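4'-phospho-dehydrooxetanocin synthase (Bacillus megaterium, PDB 5UL3) catalyses the oxidative ring contraction of dAMP to an oxetane aldehyde in oxetanocin A biosynthesis, using cobalamin, a [4Fe-4S] cluster and S-adenosylmethionine. Local coordinates at residues H325-R328 against S329-L333; M360-E363 against E364-G367; A397-A400 against D401-Y404. All coordinates share one frame; numbering follows the deposited sequence. Where two conformers were deposited one is given.

Interaction 1: residues H325-R328 against S329-L333; sequences HKLR and SWRPL. With EDO (1,2-ethanediol), chain S.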
loop_
_atom_site.group_PDB
_atom_site.type_symbol
_atom_site.label_atom_id
_atom_site.label_comp_id
_atom_site.label_asym_id
_atom_site.label_seq_id
_atom_site.Cartn_x
_atom_site.Cartn_y
_atom_site.Cartn_z
ATOM N N HIS A 325 -2.164 -12.820 6.873
ATOM C CA HIS A 325 -0.887 -12.449 6.268
ATOM C C HIS A 325 -0.259 -11.240 6.963
ATOM O O HIS A 325 0.961 -11.217 7.194
ATOM C CB HIS A 325 -1.111 -12.189 4.771
ATOM C CG HIS A 325 0.135 -11.807 4.006
ATOM N ND1 HIS A 325 1.211 -12.657 3.847
ATOM C CD2 HIS A 325 0.455 -10.668 3.348
ATOM C CE1 HIS A 325 2.147 -12.049 3.136
ATOM N NE2 HIS A 325 1.707 -10.848 2.807
ATOM N N LYS A 326 -1.075 -10.250 7.334
ATOM C CA LYS A 326 -0.595 -9.003 7.922
ATOM C C LYS A 326 -0.492 -9.056 9.441
ATOM O O LYS A 326 0.219 -8.231 10.022
ATOM C CB LYS A 326 -1.511 -7.848 7.507
ATOM C CG LYS A 326 -1.432 -7.509 6.004
ATOM C CD LYS A 326 -0.222 -6.603 5.724
ATOM C CE LYS A 326 0.812 -7.302 4.860
ATOM N NZ LYS A 326 2.017 -6.416 4.602
ATOM N N LEU A 327 -1.188 -10.005 10.077
ATOM C CA LEU A 327 -1.110 -10.339 11.505
ATOM C C LEU A 327 -1.966 -9.420 12.377
ATOM O O LEU A 327 -2.468 -8.384 11.921
ATOM C CB LEU A 327 0.344 -10.350 11.998
ATOM C CG LEU A 327 1.335 -11.229 11.208
ATOM C CD1 LEU A 327 2.632 -11.352 11.973
ATOM C CD2 LEU A 327 0.752 -12.605 10.895
ATOM N N ARG A 328 -2.146 -9.801 13.646
ATOM C CA ARG A 328 -3.179 -9.218 14.495
ATOM C C ARG A 328 -2.622 -8.378 15.627
ATOM O O ARG A 328 -3.362 -8.057 16.566
ATOM C CB ARG A 328 -4.069 -10.329 15.066
ATOM C CG ARG A 328 -4.601 -11.264 14.003
ATOM C CD ARG A 328 -4.501 -12.738 14.414
ATOM N NE ARG A 328 -5.016 -13.569 13.333
ATOM C CZ ARG A 328 -4.253 -14.207 12.452
ATOM N NH1 ARG A 328 -4.816 -14.935 11.501
ATOM N NH2 ARG A 328 -2.928 -14.123 12.534
ATOM N N SER A 329 -1.338 -8.039 15.585
ATOM C CA SER A 329 -0.716 -7.171 16.566
ATOM C C SER A 329 0.002 -6.057 15.821
ATOM O O SER A 329 0.340 -6.202 14.647
ATOM C CB SER A 329 0.286 -7.928 17.444
ATOM O OG SER A 329 1.292 -8.511 16.632
ATOM N N TRP A 330 0.243 -4.953 16.514
ATOM C CA TRP A 330 0.805 -3.751 15.901
ATOM C C TRP A 330 2.248 -3.586 16.366
ATOM O O TRP A 330 2.513 -3.556 17.567
ATOM C CB TRP A 330 -0.050 -2.538 16.257
ATOM C CG TRP A 330 0.339 -1.248 15.588
ATOM C CD1 TRP A 330 0.129 -0.907 14.284
ATOM C CD2 TRP A 330 0.939 -0.108 16.216
ATOM N NE1 TRP A 330 0.576 0.370 14.056
ATOM C CE2 TRP A 330 1.098 0.879 15.218
ATOM C CE3 TRP A 330 1.377 0.168 17.519
ATOM C CZ2 TRP A 330 1.650 2.126 15.484
ATOM C CZ3 TRP A 330 1.927 1.405 17.784
ATOM C CH2 TRP A 330 2.073 2.367 16.766
ATOM N N ARG A 331 3.177 -3.493 15.411
ATOM C CA ARG A 331 4.617 -3.442 15.678
ATOM C C ARG A 331 5.184 -2.139 15.115
ATOM O O ARG A 331 5.427 -2.042 13.899
ATOM C CB ARG A 331 5.325 -4.643 15.045
ATOM C CG ARG A 331 4.803 -6.013 15.513
ATOM C CD ARG A 331 3.709 -6.572 14.595
ATOM N NE ARG A 331 4.249 -7.052 13.318
ATOM C CZ ARG A 331 3.496 -7.417 12.286
ATOM N NH1 ARG A 331 4.060 -7.866 11.168
ATOM N NH2 ARG A 331 2.166 -7.345 12.377
ATOM N N PRO A 332 5.383 -1.114 15.932
ATOM C CA PRO A 332 5.872 0.173 15.418
ATOM C C PRO A 332 7.384 0.256 15.329
ATOM O O PRO A 332 8.122 -0.334 16.121
ATOM C CB PRO A 332 5.357 1.172 16.463
ATOM C CG PRO A 332 5.396 0.351 17.755
ATOM C CD PRO A 332 4.921 -1.016 17.327
ATOM N N LEU A 333 7.841 1.007 14.322
ATOM C CA LEU A 333 9.198 1.532 14.345
ATOM C C LEU A 333 9.362 2.513 15.498
ATOM O O LEU A 333 8.446 3.264 15.830
ATOM C CB LEU A 333 9.513 2.267 13.028
ATOM C CG LEU A 333 10.061 1.588 11.794
ATOM C CD1 LEU A 333 10.436 2.645 10.741
ATOM C CD2 LEU A 333 11.250 0.720 12.148
HETATM C C1 EDO S . -0.779 -12.613 14.478
HETATM O O1 EDO S . -1.486 -13.857 14.459
HETATM C C2 EDO S . -0.788 -11.982 15.840
HETATM O O2 EDO S . 0.299 -11.069 15.945
HETATM O O HOH W 1 2.426 -7.075 8.728
#
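R331 folds its guanidinium back onto the chain that precedes it and meets the backbone of K326. NH2 donates to the K326 carbonyl O at 3.2 Å. The bond is nearly straight, 175°, and lies in both the carbonyl plane and the guanidinium plane. The same nitrogen also donates to the S329 O, at 3.1 Å. NH2 therefore ties two carbonyls, one on each side of L327 and R328. Water 1 adds a second link: it donates to the K326 O and accepts from R331 NH1.

L327 fills the tight part. Its CB lies 3.5 Å from R331 NH2, and its CD1 sits over one face of the guanidinium, 4.0 Å from CZ. The two side chains cross at about a right angle. Bends at chi2 (93°) and chi3 (73°) turn the R331 chain back toward L327.

The other side is loose and exposed. R328 points away, and an ethanediol, probably from the crystallisation liquor, lies between it and S329. S329 OG and the ethanediol O2 are hydrogen-bonded at 2.8 Å. The approach of R328 NH2 to O1 is very short and doubtful in detail. R328 also forms a salt bridge with D324.

R331 NH1 has a salt bridge to E240, whereas K326 NZ pairs with cobalamin. With its ends bound at different places, the R331 guanidinium is probably fixed in rotation, and its charge is probably partly balanced by E240. The chemistry implies a corner of the chain pinned by one arginine, directly after the cobalamin-binding residues H325 and K326.

Interaction 2: residues M360-E363 against E364-G367; sequences MADE and EFIG
D362 and F365 meet in a tight bend of the chain just after strand 357-360. D362 can be followed outward. Its CB lies 3.8 Å from the backbone N of F365. CG continues toward the ring and comes 4.1 Å from F365 CD1. OD2 then reaches the ring edge, near its plane, 3.7 Å from CD1. The carboxylate and ring planes are 66° apart, so the two groups are not stacked. OD2 is also hydrogen-bonded to T309 OG1 and S310 OG of the neighbouring strand 305-311, which holds this carboxylate in place.

M360 meets the ring obliquely at another atom. Its CE lies 4.1 Å from F365 CE1. The sulfur is 5.5 Å from the ring centroid and 53° off the ring normal, an oblique Met-aromatic contact. F365 has CG anti to its own N (chi1 -179°), which carries the ring back toward M360.

Water 3 lies 2.7 Å from the D362 O, within hydrogen-bonding distance, and accepts a weak bond from F365 N. Water 2 donates to the F365 O and, weakly, to D362 OD2. These waters span the bend where direct bonds are lacking.

E363 and E364 send their carboxylates to other partners. E363 bonds cobalamin and R323; E364 bonds the D314 N. The arrangement is that of a loop at the C-terminal end of a strand in a radical SAM partial TIM barrel, where the cofactors bind.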
loop_
_atom_site.group_PDB
_atom_site.type_symbol
_atom_site.label_atom_id
_atom_site.label_comp_id
_atom_site.label_asym_id
_atom_site.label_seq_id
_atom_site.Cartn_x
_atom_site.Cartn_y
_atom_site.Cartn_z
ATOM N N MET A 360 2.851 6.723 3.173
ATOM C CA MET A 360 3.049 5.744 4.240
ATOM C C MET A 360 2.294 4.466 3.909
ATOM O O MET A 360 1.093 4.492 3.585
ATOM C CB MET A 360 2.585 6.269 5.601
ATOM C CG MET A 360 3.239 7.532 6.103
ATOM S SD MET A 360 5.028 7.369 6.358
ATOM C CE MET A 360 5.316 8.911 7.228
ATOM N N ALA A 361 2.996 3.342 4.008
ATOM C CA ALA A 361 2.410 2.052 3.680
ATOM C C ALA A 361 1.611 1.450 4.837
ATOM O O ALA A 361 0.891 0.470 4.608
ATOM C CB ALA A 361 3.507 1.056 3.273
ATOM N N ASP A 362 1.706 2.027 6.038
ATOM C CA ASP A 362 1.089 1.453 7.246
ATOM C C ASP A 362 -0.391 1.146 7.040
ATOM O O ASP A 362 -1.159 1.987 6.558
ATOM C CB ASP A 362 1.209 2.423 8.427
ATOM C CG ASP A 362 2.612 2.886 8.684
ATOM O OD1 ASP A 362 3.366 3.163 7.719
ATOM O OD2 ASP A 362 2.944 3.052 9.865
ATOM N N GLU A 363 -0.804 -0.055 7.455
ATOM C CA GLU A 363 -2.230 -0.304 7.647
ATOM C C GLU A 363 -2.801 0.620 8.710
ATOM O O GLU A 363 -3.951 1.069 8.606
ATOM C CB GLU A 363 -2.459 -1.767 8.044
ATOM C CG GLU A 363 -2.270 -2.754 6.904
ATOM C CD GLU A 363 -2.653 -4.157 7.322
ATOM O OE1 GLU A 363 -2.066 -4.635 8.319
ATOM O OE2 GLU A 363 -3.570 -4.743 6.690
ATOM N N GLU A 364 -2.018 0.893 9.750
ATOM C CA GLU A 364 -2.458 1.620 10.944
ATOM C C GLU A 364 -1.295 2.507 11.378
ATOM O O GLU A 364 -0.430 2.087 12.160
ATOM C CB GLU A 364 -2.878 0.658 12.059
ATOM C CG GLU A 364 -3.280 1.356 13.346
ATOM C CD GLU A 364 -3.712 0.392 14.446
ATOM O OE1 GLU A 364 -3.363 -0.811 14.389
ATOM O OE2 GLU A 364 -4.416 0.854 15.368
ATOM N N PHE A 365 -1.298 3.753 10.898
ATOM C CA PHE A 365 -0.201 4.665 11.205
ATOM C C PHE A 365 -0.182 5.039 12.687
ATOM O O PHE A 365 0.889 5.118 13.297
ATOM C CB PHE A 365 -0.318 5.915 10.328
ATOM C CG PHE A 365 0.779 6.917 10.542
ATOM C CD1 PHE A 365 2.092 6.620 10.183
ATOM C CD2 PHE A 365 0.503 8.173 11.067
ATOM C CE1 PHE A 365 3.103 7.559 10.364
ATOM C CE2 PHE A 365 1.515 9.127 11.242
ATOM C CZ PHE A 365 2.819 8.812 10.902
ATOM N N ILE A 366 -1.356 5.242 13.295
ATOM C CA ILE A 366 -1.393 5.768 14.663
ATOM C C ILE A 366 -1.216 4.655 15.693
ATOM O O ILE A 366 -0.385 4.757 16.608
ATOM C CB ILE A 366 -2.700 6.544 14.893
ATOM C CG1 ILE A 366 -2.780 7.711 13.909
ATOM C CG2 ILE A 366 -2.773 7.050 16.321
ATOM C CD1 ILE A 366 -4.144 8.274 13.815
ATOM N N GLY A 367 -1.981 3.585 15.572
ATOM C CA GLY A 367 -1.728 2.424 16.408
ATOM C C GLY A 367 -2.311 2.527 17.812
ATOM O O GLY A 367 -3.087 3.431 18.162
HETATM O O HOH W 2 3.527 4.458 12.930
HETATM O O HOH W 3 -1.863 4.153 8.040
#

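Interaction 3: residues A397-A400 against D401-Y404; sequences AARA and DSVY
D401 OD2 is gripped by two nitrogens of R399. NH1 donates to it at 3.0 Å and NE at 3.1 Å, together a side-on salt bridge in which both nitrogens choose one oxygen. Both bonds lie in the guanidinium plane but come to OD2 from the same face of the carboxylate, above its plane. The two flat groups are 49° apart. A weaker bond runs from NE to OD1.

Torsions bring the groups together. D401 has CG between its N and carbonyl carbon (chi1 49°), which swings the carboxylate back to R399. The R399 chain bends at chi3 and presents its NE-NH1 edge. The outer nitrogen NH2 forms a salt bridge with E364, so two carboxylates hold the guanidinium and probably fix its rotation.

The backbone that follows closes a short turn. S402 N donates to the R399 O at 2.9 Å. The A400 O takes two bonds, from V403 N at 2.9 Å and from Y404 N at 3.2 Å. The latter is the straighter one. V403 and A398 pack on W420 of helix 410-426.

R399 also touches the iron-sulfur cluster. The arrangement is a 3-10 turn leaving the C-terminal end of strand 393-398, in the cluster site of the radical SAM partial barrel.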
loop_
_atom_site.group_PDB
_atom_site.type_symbol
_atom_site.label_atom_id
_atom_site.label_comp_id
_atom_site.label_asym_id
_atom_site.label_seq_id
_atom_site.Cartn_x
_atom_site.Cartn_y
_atom_site.Cartn_z
ATOM N N ALA A 397 -3.226 6.070 6.245
ATOM C CA ALA A 397 -4.586 5.594 6.457
ATOM C C ALA A 397 -4.880 5.485 7.951
ATOM O O ALA A 397 -3.976 5.274 8.760
ATOM C CB ALA A 397 -4.806 4.227 5.807
ATOM N N ALA A 398 -6.155 5.625 8.304
ATOM C CA ALA A 398 -6.542 5.549 9.715
ATOM C C ALA A 398 -8.001 5.143 9.833
ATOM O O ALA A 398 -8.806 5.412 8.936
ATOM C CB ALA A 398 -6.330 6.891 10.426
ATOM N N ARG A 399 -8.342 4.509 10.968
ATOM C CA ARG A 399 -9.736 4.233 11.288
ATOM C C ARG A 399 -10.416 5.488 11.820
ATOM O O ARG A 399 -9.779 6.344 12.437
ATOM C CB ARG A 399 -9.876 3.141 12.368
ATOM C CG ARG A 399 -8.928 1.988 12.293
ATOM C CD ARG A 399 -9.342 0.868 13.289
ATOM N NE ARG A 399 -9.480 1.297 14.678
ATOM C CZ ARG A 399 -8.498 1.250 15.572
ATOM N NH1 ARG A 399 -8.711 1.647 16.821
ATOM N NH2 ARG A 399 -7.295 0.809 15.221
ATOM N N ALA A 400 -11.735 5.556 11.630
ATOM C CA ALA A 400 -12.487 6.681 12.183
ATOM C C ALA A 400 -12.289 6.799 13.688
ATOM O O ALA A 400 -12.183 7.915 14.214
ATOM C CB ALA A 400 -13.968 6.558 11.854
ATOM N N ASP A 401 -12.225 5.664 14.406
ATOM C CA ASP A 401 -12.061 5.750 15.857
ATOM C C ASP A 401 -10.625 6.030 16.284
ATOM O O ASP A 401 -10.354 6.119 17.489
ATOM C CB ASP A 401 -12.598 4.483 16.548
ATOM C CG ASP A 401 -12.085 3.186 15.930
ATOM O OD1 ASP A 401 -12.213 2.993 14.702
ATOM O OD2 ASP A 401 -11.611 2.328 16.696
ATOM N N SER A 402 -9.689 6.160 15.341
ATOM C CA SER A 402 -8.405 6.759 15.675
ATOM C C SER A 402 -8.491 8.277 15.735
ATOM O O SER A 402 -7.521 8.922 16.141
ATOM C CB SER A 402 -7.325 6.355 14.664
ATOM O OG SER A 402 -7.091 4.961 14.673
ATOM N N VAL A 403 -9.617 8.850 15.327
ATOM C CA VAL A 403 -9.859 10.285 15.426
ATOM C C VAL A 403 -10.761 10.599 16.612
ATOM O O VAL A 403 -10.432 11.441 17.449
ATOM C CB VAL A 403 -10.497 10.820 14.122
ATOM C CG1 VAL A 403 -10.585 12.351 14.157
ATOM C CG2 VAL A 403 -9.719 10.352 12.890
ATOM N N TYR A 404 -11.903 9.919 16.676
ATOM C CA TYR A 404 -12.956 10.211 17.641
ATOM C C TYR A 404 -13.527 8.907 18.179
ATOM O O TYR A 404 -13.966 8.049 17.408
ATOM C CB TYR A 404 -14.056 11.048 16.971
ATOM C CG TYR A 404 -15.344 11.172 17.761
ATOM C CD1 TYR A 404 -15.358 11.770 19.020
ATOM C CD2 TYR A 404 -16.553 10.702 17.238
ATOM C CE1 TYR A 404 -16.545 11.890 19.744
ATOM C CE2 TYR A 404 -17.741 10.821 17.959
ATOM C CZ TYR A 404 -17.722 11.424 19.210
ATOM O OH TYR A 404 -18.896 11.553 19.920
#

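How the interactions relate
The three contacts follow one another along the radical SAM domain and sit on or beside three strands of one mixed sheet, 331-332, 357-360 and 393-398. Interaction 2 lies between the others: its centre is about 10 Å from that of interaction 1 and about 11 Å from that of interaction 3. Interactions 1 and 3 do not touch, and their centres are about 17 Å apart. W330 NE1 probably bonds the E364 O at 2.7 Å, joining 1 to 2. E364 OE2 bridges to R399 NH2 at 2.9 Å, joining 2 to 3. The chain of contacts thus runs from the cobalamin side to the iron-sulfur cluster.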